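Hypothetical protein (Bacteroides caccae, PDB 4M8R) is of unknown function but joins an N-terminal Ig-like domain to a WD40-like beta-propeller domain, as in other members of the DUF4784 family. Local coordinates at residues P27-F38 and H73-Y83; V263-L273 and L322-M330. All coordinates share one frame; numbering follows the deposited sequence. Where two conformers were deposited one is given.

Contact 1. Residues P27-F38 and H73-Y83. With PO4 (phosphate ion), chain F.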
loop_
_atom_site.group_PDB
_atom_site.type_symbol
_atom_site.label_atom_id
_atom_site.label_comp_id
_atom_site.label_asym_id
_atom_site.label_seq_id
_atom_site.Cartn_x
_atom_site.Cartn_y
_atom_site.Cartn_z
ATOM N N PRO A 27 5.941 -0.940 30.185
ATOM C CA PRO A 27 5.469 0.379 29.805
ATOM C C PRO A 27 4.791 1.079 30.975
ATOM O O PRO A 27 3.962 0.473 31.648
ATOM C CB PRO A 27 4.453 0.078 28.703
ATOM C CG PRO A 27 4.960 -1.164 28.075
ATOM C CD PRO A 27 5.581 -1.962 29.189
ATOM N N GLY A 28 5.151 2.338 31.214
ATOM C CA GLY A 28 4.630 3.096 32.353
ATOM C C GLY A 28 5.539 3.098 33.576
ATOM O O GLY A 28 5.376 3.943 34.454
ATOM N N ASP A 29 6.468 2.141 33.650
ATOM C CA ASP A 29 7.429 2.061 34.753
ATOM C C ASP A 29 8.410 3.215 34.716
ATOM O O ASP A 29 8.656 3.808 33.659
ATOM C CB ASP A 29 8.254 0.761 34.690
ATOM C CG ASP A 29 7.504 -0.451 35.199
ATOM O OD1 ASP A 29 6.357 -0.305 35.683
ATOM O OD2 ASP A 29 8.089 -1.560 35.141
ATOM N N ILE A 30 8.977 3.510 35.880
ATOM C CA ILE A 30 10.072 4.456 36.005
ATOM C C ILE A 30 11.398 3.709 35.962
ATOM O O ILE A 30 11.613 2.776 36.734
ATOM C CB ILE A 30 9.999 5.210 37.347
ATOM C CG1 ILE A 30 8.689 5.997 37.470
ATOM C CG2 ILE A 30 11.195 6.141 37.505
ATOM C CD1 ILE A 30 8.513 7.071 36.418
ATOM N N VAL A 31 12.281 4.120 35.062
ATOM C CA VAL A 31 13.644 3.599 35.002
ATOM C C VAL A 31 14.610 4.675 35.494
ATOM O O VAL A 31 14.432 5.854 35.195
ATOM C CB VAL A 31 13.992 3.157 33.568
ATOM C CG1 VAL A 31 15.497 3.042 33.358
ATOM C CG2 VAL A 31 13.303 1.837 33.262
ATOM N N HIS A 32 15.628 4.257 36.244
ATOM C CA HIS A 32 16.553 5.186 36.885
ATOM C C HIS A 32 17.916 5.166 36.235
ATOM O O HIS A 32 18.462 4.104 35.940
ATOM C CB HIS A 32 16.708 4.837 38.353
ATOM C CG HIS A 32 15.416 4.844 39.096
ATOM N ND1 HIS A 32 14.588 3.744 39.151
ATOM C CD2 HIS A 32 14.788 5.821 39.786
ATOM C CE1 HIS A 32 13.515 4.037 39.861
ATOM N NE2 HIS A 32 13.611 5.292 40.259
ATOM N N ILE A 33 18.456 6.360 36.029
ATOM C CA ILE A 33 19.767 6.547 35.450
ATOM C C ILE A 33 20.648 7.212 36.487
ATOM O O ILE A 33 20.204 8.127 37.172
ATOM C CB ILE A 33 19.679 7.452 34.215
ATOM C CG1 ILE A 33 19.021 6.696 33.068
ATOM C CG2 ILE A 33 21.060 7.938 33.799
ATOM C CD1 ILE A 33 18.537 7.610 31.960
ATOM N N TYR A 34 21.892 6.758 36.590
ATOM C CA TYR A 34 22.837 7.312 37.553
ATOM C C TYR A 34 24.157 7.671 36.884
ATOM O O TYR A 34 24.434 7.235 35.772
ATOM C CB TYR A 34 23.073 6.332 38.706
ATOM C CG TYR A 34 23.645 5.000 38.293
ATOM C CD1 TYR A 34 25.017 4.805 38.212
ATOM C CD2 TYR A 34 22.811 3.929 37.995
ATOM C CE1 TYR A 34 25.545 3.575 37.843
ATOM C CE2 TYR A 34 23.324 2.699 37.625
ATOM C CZ TYR A 34 24.695 2.523 37.552
ATOM O OH TYR A 34 25.203 1.302 37.186
ATOM N N GLY A 35 24.962 8.463 37.583
ATOM C CA GLY A 35 26.272 8.888 37.097
ATOM C C GLY A 35 26.675 10.247 37.641
ATOM O O GLY A 35 25.887 10.909 38.305
ATOM N N ASP A 36 27.912 10.649 37.368
ATOM C CA ASP A 36 28.426 11.953 37.786
ATOM C C ASP A 36 28.633 12.831 36.560
ATOM O O ASP A 36 29.205 12.383 35.570
ATOM C CB ASP A 36 29.754 11.788 38.533
ATOM C CG ASP A 36 29.632 10.896 39.764
ATOM O OD1 ASP A 36 28.578 10.936 40.438
ATOM O OD2 ASP A 36 30.598 10.158 40.063
ATOM N N GLY A 37 28.146 14.067 36.622
ATOM C CA GLY A 37 28.379 15.048 35.559
ATOM C C GLY A 37 27.187 15.389 34.678
ATOM O O GLY A 37 27.358 15.969 33.609
ATOM N N PHE A 38 25.976 15.053 35.112
ATOM C CA PHE A 38 24.782 15.465 34.378
ATOM C C PHE A 38 24.642 16.981 34.391
ATOM O O PHE A 38 25.149 17.651 35.296
ATOM C CB PHE A 38 23.529 14.808 34.954
ATOM C CG PHE A 38 23.478 13.325 34.732
ATOM C CD1 PHE A 38 22.972 12.804 33.548
ATOM C CD2 PHE A 38 23.950 12.451 35.697
ATOM C CE1 PHE A 38 22.931 11.436 33.342
ATOM C CE2 PHE A 38 23.908 11.085 35.494
ATOM C CZ PHE A 38 23.400 10.575 34.319
ATOM N N HIS A 73 18.393 15.262 38.690
ATOM C CA HIS A 73 19.426 15.789 39.593
ATOM C C HIS A 73 20.785 15.741 38.889
ATOM O O HIS A 73 20.888 15.310 37.739
ATOM C CB HIS A 73 19.536 14.998 40.916
ATOM C CG HIS A 73 18.415 14.035 41.169
ATOM N ND1 HIS A 73 18.565 12.663 41.079
ATOM C CD2 HIS A 73 17.129 14.248 41.528
ATOM C CE1 HIS A 73 17.413 12.080 41.358
ATOM N NE2 HIS A 73 16.524 13.018 41.632
ATOM N N SER A 74 21.825 16.173 39.598
ATOM C CA SER A 74 23.191 16.151 39.072
ATOM C C SER A 74 23.809 14.758 39.137
ATOM O O SER A 74 24.769 14.488 38.409
ATOM C CB SER A 74 24.071 17.124 39.855
ATOM O OG SER A 74 24.091 16.778 41.230
ATOM N N ASN A 75 23.260 13.888 39.994
ATOM C CA ASN A 75 23.757 12.516 40.138
ATOM C C ASN A 75 22.930 11.477 39.373
ATOM O O ASN A 75 23.278 10.304 39.343
ATOM C CB ASN A 75 23.880 12.120 41.616
ATOM C CG ASN A 75 22.634 12.432 42.423
ATOM O OD1 ASN A 75 21.513 12.315 41.934
ATOM N ND2 ASN A 75 22.834 12.829 43.674
ATOM N N GLY A 76 21.838 11.908 38.744
ATOM C CA GLY A 76 21.017 10.999 37.947
ATOM C C GLY A 76 19.638 11.522 37.594
ATOM O O GLY A 76 19.310 12.672 37.869
HETATM N N MSE A 77 18.828 10.673 36.965
HETATM C CA MSE A 77 17.506 11.081 36.488
HETATM C C MSE A 77 16.569 9.911 36.413
HETATM O O MSE A 77 17.002 8.772 36.286
HETATM C CB MSE A 77 17.614 11.779 35.126
HETATM C CG MSE A 77 18.764 11.298 34.236
HETATM SE SE MSE A 77 19.320 12.752 33.008
HETATM C CE MSE A 77 17.548 13.435 32.542
ATOM N N SER A 78 15.274 10.193 36.516
ATOM C CA SER A 78 14.224 9.190 36.359
ATOM C C SER A 78 13.519 9.406 35.026
ATOM O O SER A 78 13.151 10.534 34.698
ATOM C CB SER A 78 13.198 9.304 37.488
ATOM O OG SER A 78 13.814 9.220 38.760
ATOM N N ILE A 79 13.329 8.333 34.264
ATOM C CA ILE A 79 12.613 8.417 32.990
ATOM C C ILE A 79 11.449 7.442 32.972
ATOM O O ILE A 79 11.457 6.457 33.704
ATOM C CB ILE A 79 13.539 8.142 31.789
ATOM C CG1 ILE A 79 14.027 6.691 31.785
ATOM C CG2 ILE A 79 14.718 9.099 31.822
ATOM C CD1 ILE A 79 15.001 6.375 30.670
ATOM N N ARG A 80 10.438 7.741 32.161
ATOM C CA ARG A 80 9.268 6.876 32.045
ATOM C C ARG A 80 9.371 6.039 30.777
ATOM O O ARG A 80 9.728 6.557 29.731
ATOM C CB ARG A 80 7.978 7.706 32.033
ATOM C CG ARG A 80 6.738 6.882 32.345
ATOM C CD ARG A 80 5.507 7.744 32.564
ATOM N NE ARG A 80 5.572 8.519 33.805
ATOM C CZ ARG A 80 5.352 8.033 35.033
ATOM N NH1 ARG A 80 5.054 6.748 35.224
ATOM N NH2 ARG A 80 5.438 8.844 36.089
HETATM N N MSE A 81 9.073 4.748 30.880
HETATM C CA MSE A 81 9.095 3.858 29.720
HETATM C C MSE A 81 7.789 4.019 28.980
HETATM O O MSE A 81 6.720 4.043 29.591
HETATM C CB MSE A 81 9.293 2.401 30.144
HETATM C CG MSE A 81 10.577 2.161 30.947
HETATM SE SE MSE A 81 12.180 2.785 29.982
HETATM C CE MSE A 81 12.076 1.612 28.413
ATOM N N PRO A 82 7.853 4.148 27.645
ATOM C CA PRO A 82 6.658 4.432 26.854
ATOM C C PRO A 82 5.776 3.230 26.511
ATOM O O PRO A 82 6.242 2.087 26.477
ATOM C CB PRO A 82 7.239 5.003 25.564
ATOM C CG PRO A 82 8.552 4.322 25.420
ATOM C CD PRO A 82 9.074 4.166 26.816
ATOM N N TYR A 83 4.506 3.529 26.252
ATOM C CA TYR A 83 3.557 2.580 25.680
ATOM C C TYR A 83 3.650 2.611 24.158
ATOM O O TYR A 83 4.412 3.393 23.598
ATOM C CB TYR A 83 2.127 2.939 26.110
ATOM C CG TYR A 83 1.840 2.699 27.575
ATOM C CD1 TYR A 83 2.139 3.664 28.530
ATOM C CD2 TYR A 83 1.262 1.507 28.000
ATOM C CE1 TYR A 83 1.881 3.442 29.875
ATOM C CE2 TYR A 83 0.995 1.280 29.334
ATOM C CZ TYR A 83 1.304 2.250 30.270
ATOM O OH TYR A 83 1.037 2.009 31.602
HETATM P P PO4 F . 11.449 7.786 41.703
HETATM O O1 PO4 F . 12.506 7.641 42.776
HETATM O O2 PO4 F . 11.280 6.474 40.970
HETATM O O3 PO4 F . 10.119 8.143 42.326
HETATM O O4 PO4 F . 11.878 8.871 40.738
#

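Contact 2. Residues V263-L273 and L322-M330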
loop_
_atom_site.group_PDB
_atom_site.type_symbol
_atom_site.label_atom_id
_atom_site.label_comp_id
_atom_site.label_asym_id
_atom_site.label_seq_id
_atom_site.Cartn_x
_atom_site.Cartn_y
_atom_site.Cartn_z
ATOM N N VAL A 263 -18.162 18.275 10.721
ATOM C CA VAL A 263 -17.936 17.141 9.836
ATOM C C VAL A 263 -17.523 17.619 8.456
ATOM O O VAL A 263 -18.166 18.485 7.878
ATOM C CB VAL A 263 -19.209 16.280 9.728
ATOM C CG1 VAL A 263 -19.098 15.278 8.591
ATOM C CG2 VAL A 263 -19.472 15.561 11.040
ATOM N N PHE A 264 -16.437 17.051 7.945
ATOM C CA PHE A 264 -16.000 17.314 6.577
ATOM C C PHE A 264 -16.916 16.601 5.599
ATOM O O PHE A 264 -17.142 15.399 5.719
ATOM C CB PHE A 264 -14.576 16.791 6.331
ATOM C CG PHE A 264 -13.484 17.710 6.804
ATOM C CD1 PHE A 264 -13.210 18.886 6.130
ATOM C CD2 PHE A 264 -12.700 17.377 7.903
ATOM C CE1 PHE A 264 -12.191 19.727 6.552
ATOM C CE2 PHE A 264 -11.682 18.212 8.332
ATOM C CZ PHE A 264 -11.430 19.394 7.656
HETATM N N MSE A 265 -17.408 17.334 4.612
HETATM C CA MSE A 265 -18.061 16.713 3.466
HETATM C C MSE A 265 -17.021 15.984 2.659
HETATM O O MSE A 265 -15.821 16.204 2.850
HETATM C CB MSE A 265 -18.702 17.813 2.647
HETATM C CG MSE A 265 -19.740 17.252 1.694
HETATM SE SE MSE A 265 -20.768 18.748 0.958
HETATM C CE MSE A 265 -21.366 19.651 2.599
ATOM N N GLN A 266 -17.451 15.092 1.767
ATOM C CA GLN A 266 -16.508 14.379 0.899
ATOM C C GLN A 266 -15.727 15.402 0.073
ATOM O O GLN A 266 -16.298 16.377 -0.420
ATOM C CB GLN A 266 -17.213 13.363 -0.011
ATOM C CG GLN A 266 -16.255 12.425 -0.749
ATOM C CD GLN A 266 -16.964 11.422 -1.654
ATOM O OE1 GLN A 266 -17.469 10.401 -1.192
ATOM N NE2 GLN A 266 -16.991 11.707 -2.954
ATOM N N GLY A 267 -14.418 15.185 -0.038
ATOM C CA GLY A 267 -13.515 16.149 -0.669
ATOM C C GLY A 267 -12.843 17.076 0.333
ATOM O O GLY A 267 -11.841 17.718 0.008
ATOM N N ASN A 268 -13.401 17.154 1.545
ATOM C CA ASN A 268 -12.823 17.912 2.659
ATOM C C ASN A 268 -12.677 19.413 2.408
ATOM O O ASN A 268 -11.754 20.039 2.913
ATOM C CB ASN A 268 -11.476 17.297 3.084
ATOM C CG ASN A 268 -11.615 15.869 3.583
ATOM O OD1 ASN A 268 -12.721 15.372 3.798
ATOM N ND2 ASN A 268 -10.485 15.203 3.782
ATOM N N GLU A 269 -13.601 19.983 1.642
ATOM C CA GLU A 269 -13.596 21.418 1.360
ATOM C C GLU A 269 -14.664 22.163 2.154
ATOM O O GLU A 269 -14.444 23.300 2.575
ATOM C CB GLU A 269 -13.782 21.662 -0.137
ATOM C CG GLU A 269 -12.606 21.171 -0.970
ATOM C CD GLU A 269 -12.823 21.298 -2.468
ATOM O OE1 GLU A 269 -13.638 22.142 -2.899
ATOM O OE2 GLU A 269 -12.167 20.553 -3.222
ATOM N N ILE A 270 -15.812 21.519 2.352
ATOM C CA ILE A 270 -16.919 22.095 3.109
ATOM C C ILE A 270 -17.069 21.377 4.450
ATOM O O ILE A 270 -16.983 20.146 4.513
ATOM C CB ILE A 270 -18.251 21.984 2.332
ATOM C CG1 ILE A 270 -18.100 22.505 0.891
ATOM C CG2 ILE A 270 -19.365 22.735 3.054
ATOM C CD1 ILE A 270 -17.793 23.984 0.776
ATOM N N ILE A 271 -17.299 22.152 5.511
ATOM C CA ILE A 271 -17.465 21.618 6.859
ATOM C C ILE A 271 -18.843 21.968 7.401
ATOM O O ILE A 271 -19.271 23.113 7.315
ATOM C CB ILE A 271 -16.387 22.167 7.820
ATOM C CG1 ILE A 271 -15.004 21.616 7.432
ATOM C CG2 ILE A 271 -16.717 21.797 9.264
ATOM C CD1 ILE A 271 -13.827 22.340 8.061
ATOM N N LEU A 272 -19.518 20.983 7.982
ATOM C CA LEU A 272 -20.840 21.182 8.575
ATOM C C LEU A 272 -20.714 21.457 10.068
ATOM O O LEU A 272 -20.096 20.686 10.794
ATOM C CB LEU A 272 -21.722 19.945 8.370
ATOM C CG LEU A 272 -22.254 19.652 6.965
ATOM C CD1 LEU A 272 -21.123 19.365 5.987
ATOM C CD2 LEU A 272 -23.216 18.475 7.024
ATOM N N LEU A 273 -21.310 22.555 10.515
ATOM C CA LEU A 273 -21.362 22.889 11.931
ATOM C C LEU A 273 -22.802 23.164 12.338
ATOM O O LEU A 273 -23.677 23.362 11.494
ATOM C CB LEU A 273 -20.528 24.137 12.216
ATOM C CG LEU A 273 -19.089 24.154 11.708
ATOM C CD1 LEU A 273 -18.529 25.572 11.730
ATOM C CD2 LEU A 273 -18.232 23.221 12.540
ATOM N N LEU A 322 -8.638 9.633 -1.104
ATOM C CA LEU A 322 -9.985 10.229 -1.040
ATOM C C LEU A 322 -10.982 9.378 -0.240
ATOM O O LEU A 322 -11.417 8.318 -0.690
ATOM C CB LEU A 322 -10.521 10.495 -2.456
ATOM C CG LEU A 322 -11.617 11.559 -2.633
ATOM C CD1 LEU A 322 -12.930 11.157 -1.972
ATOM C CD2 LEU A 322 -11.163 12.922 -2.125
ATOM N N TYR A 323 -11.351 9.874 0.938
ATOM C CA TYR A 323 -12.251 9.175 1.846
ATOM C C TYR A 323 -13.700 9.397 1.425
ATOM O O TYR A 323 -14.179 10.529 1.430
ATOM C CB TYR A 323 -12.020 9.680 3.273
ATOM C CG TYR A 323 -12.751 8.921 4.354
ATOM C CD1 TYR A 323 -12.796 7.531 4.350
ATOM C CD2 TYR A 323 -13.361 9.591 5.413
ATOM C CE1 TYR A 323 -13.456 6.834 5.349
ATOM C CE2 TYR A 323 -14.019 8.900 6.418
ATOM C CZ TYR A 323 -14.065 7.518 6.383
ATOM O OH TYR A 323 -14.711 6.806 7.372
ATOM N N GLN A 324 -14.389 8.315 1.067
ATOM C CA GLN A 324 -15.742 8.387 0.510
ATOM C C GLN A 324 -16.818 8.340 1.588
ATOM O O GLN A 324 -16.769 7.504 2.482
ATOM C CB GLN A 324 -15.952 7.274 -0.516
ATOM C CG GLN A 324 -15.233 7.554 -1.829
ATOM C CD GLN A 324 -14.833 6.306 -2.587
ATOM O OE1 GLN A 324 -15.137 6.162 -3.772
ATOM N NE2 GLN A 324 -14.127 5.402 -1.914
ATOM N N LYS A 325 -17.788 9.243 1.499
ATOM C CA LYS A 325 -18.777 9.401 2.561
ATOM C C LYS A 325 -20.025 10.181 2.156
ATOM O O LYS A 325 -20.028 10.928 1.183
ATOM C CB LYS A 325 -18.130 10.058 3.787
ATOM C CG LYS A 325 -17.276 11.261 3.455
ATOM C CD LYS A 325 -16.425 11.742 4.619
ATOM C CE LYS A 325 -15.251 12.554 4.087
ATOM N NZ LYS A 325 -15.121 13.865 4.766
ATOM N N LYS A 326 -21.090 9.962 2.922
ATOM C CA LYS A 326 -22.314 10.742 2.836
ATOM C C LYS A 326 -22.444 11.485 4.153
ATOM O O LYS A 326 -22.333 10.880 5.215
ATOM C CB LYS A 326 -23.518 9.825 2.625
ATOM C CG LYS A 326 -23.508 9.108 1.284
ATOM C CD LYS A 326 -24.374 7.857 1.309
ATOM C CE LYS A 326 -24.219 7.038 0.032
ATOM N NZ LYS A 326 -24.848 7.688 -1.150
ATOM N N VAL A 327 -22.656 12.795 4.090
ATOM C CA VAL A 327 -22.758 13.609 5.297
ATOM C C VAL A 327 -24.081 14.344 5.357
ATOM O O VAL A 327 -24.733 14.568 4.339
ATOM C CB VAL A 327 -21.608 14.631 5.409
ATOM C CG1 VAL A 327 -20.271 13.947 5.154
ATOM C CG2 VAL A 327 -21.806 15.793 4.449
ATOM N N GLY A 328 -24.457 14.735 6.567
ATOM C CA GLY A 328 -25.679 15.484 6.761
ATOM C C GLY A 328 -25.875 15.973 8.176
ATOM O O GLY A 328 -24.942 15.990 8.983
ATOM N N TYR A 329 -27.112 16.374 8.453
ATOM C CA TYR A 329 -27.511 16.929 9.732
ATOM C C TYR A 329 -28.648 16.103 10.329
ATOM O O TYR A 329 -29.609 15.766 9.631
ATOM C CB TYR A 329 -28.014 18.355 9.532
ATOM C CG TYR A 329 -26.944 19.412 9.347
ATOM C CD1 TYR A 329 -26.124 19.793 10.403
ATOM C CD2 TYR A 329 -26.797 20.080 8.132
ATOM C CE1 TYR A 329 -25.165 20.781 10.249
ATOM C CE2 TYR A 329 -25.842 21.072 7.970
ATOM C CZ TYR A 329 -25.030 21.419 9.032
ATOM O OH TYR A 329 -24.082 22.408 8.882
HETATM N N MSE A 330 -28.526 15.770 11.613
HETATM C CA MSE A 330 -29.650 15.252 12.388
HETATM C C MSE A 330 -30.389 16.469 12.866
HETATM O O MSE A 330 -29.809 17.312 13.545
HETATM C CB MSE A 330 -29.184 14.421 13.581
HETATM C CG MSE A 330 -30.323 13.657 14.265
HETATM SE SE MSE A 330 -31.514 14.813 15.348
HETATM C CE MSE A 330 -30.214 15.694 16.545
HETATM O O HOH W 1 -13.355 13.152 1.484
#

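Contact 1. Residues P27-F38 and H73-Y83
V31 and I79 form a hydrogen-bonded antiparallel pair, with V31 N to I79 O at 2.8 Å. I33 and M77 repeat the pattern two residues on. The side chains of these four share one side of the sheet, where V31 CG2 rests 3.6 Å from M81 CG. At one end the F38 ring lies against the turn before strand 76-80. S74 O is at its edge, and M77 SE meets the ring obliquely, 3.7 Å from F38 CD1, as a Met-aromatic contact. H32 and S78 point to the other side. H32 NE2 and S78 OG both bond a phosphate ion, probably from the crystallisation liquor. I30 CD1 lies over one face of the R80 guanidinium. At the far end P27 CB sits over the face of the Y83 ring, 3.8 Å from its centroid. With chi1 at -70°, CG of Y83 lies beside its own backbone N, and the ring reaches back along P27 and G28. An alanine in place of Y83 is likely to leave P27 CB without its aromatic platform. In the second shell, E20 bonds H32 ND1, and L103 and F46 pack on I33 and I79. This packing on strands 99-108 and 43-50 is consistent with an Ig-like domain.

Contact 2. Residues V263-L273 and L322-M330
K325 pushes its amine into the turn that joins the strands 262-264 and 270-276. K325 NZ bonds F264 O at 2.7 Å, coming from well above the carbonyl plane. K325 NZ also bonds N268 OD1 at 3.0 Å, almost in line with that C=O, and M265 O weakly. G202 O is a further acceptor, so carbonyl-type oxygens surround the buried amine. With CG of K325 between the backbone N and the carbonyl carbon (chi1 46°), the chain runs past Q266 CB and brings the amine to these oxygens. The apolar part is close-packed. V327 puts CG1 against V263 CG1 and CG2 against M265 CG, the latter at 3.7 Å. L272 CD1 reaches V327 CG2 too, while L272 CD2 lies over one face of the Y329 ring, 4.0 Å from its centroid. Y329 OH donates to L273 O at 2.8 Å, which fixes the far end of the ring.

The Q266-L322 end is more polar and partly exposed, and a water bridges G267 N to Y323 O there. Q266 crosses L322 at about a right angle, with Q266 CG 3.8 Å from L322 CD1. Q266 OE1 takes K325 N on an in-plane lone pair at 2.9 Å. E54 N of the second subunit also bonds Q266 OE1. F264 is buried, and its ring meets F57 of the third subunit. The contact joins two neighbouring sheets of the propeller-like domain. Y308 of strand 303-310 packs on V263 and V327, and L346 of strand 340-348 on M265 and L272.

The two contacts belong to different domains, with centres about 46 Å apart on opposite sides of the chain's centre. Contact 1 is partly buried and lies far from that centre. Contact 2 is buried and closer in. Contact 1 pairs neighbouring strands of one sheet, so regular backbone bonds carry it and side chains divide between two sides. Contact 2 joins strands of separate sheets. There side chains do the bridging, through a lysine amine, a glutamine and a tyrosine hydroxyl, around an apolar centre. Other subunits touch contact 2 alone. Contact 1 instead carries a phosphate on its polar side.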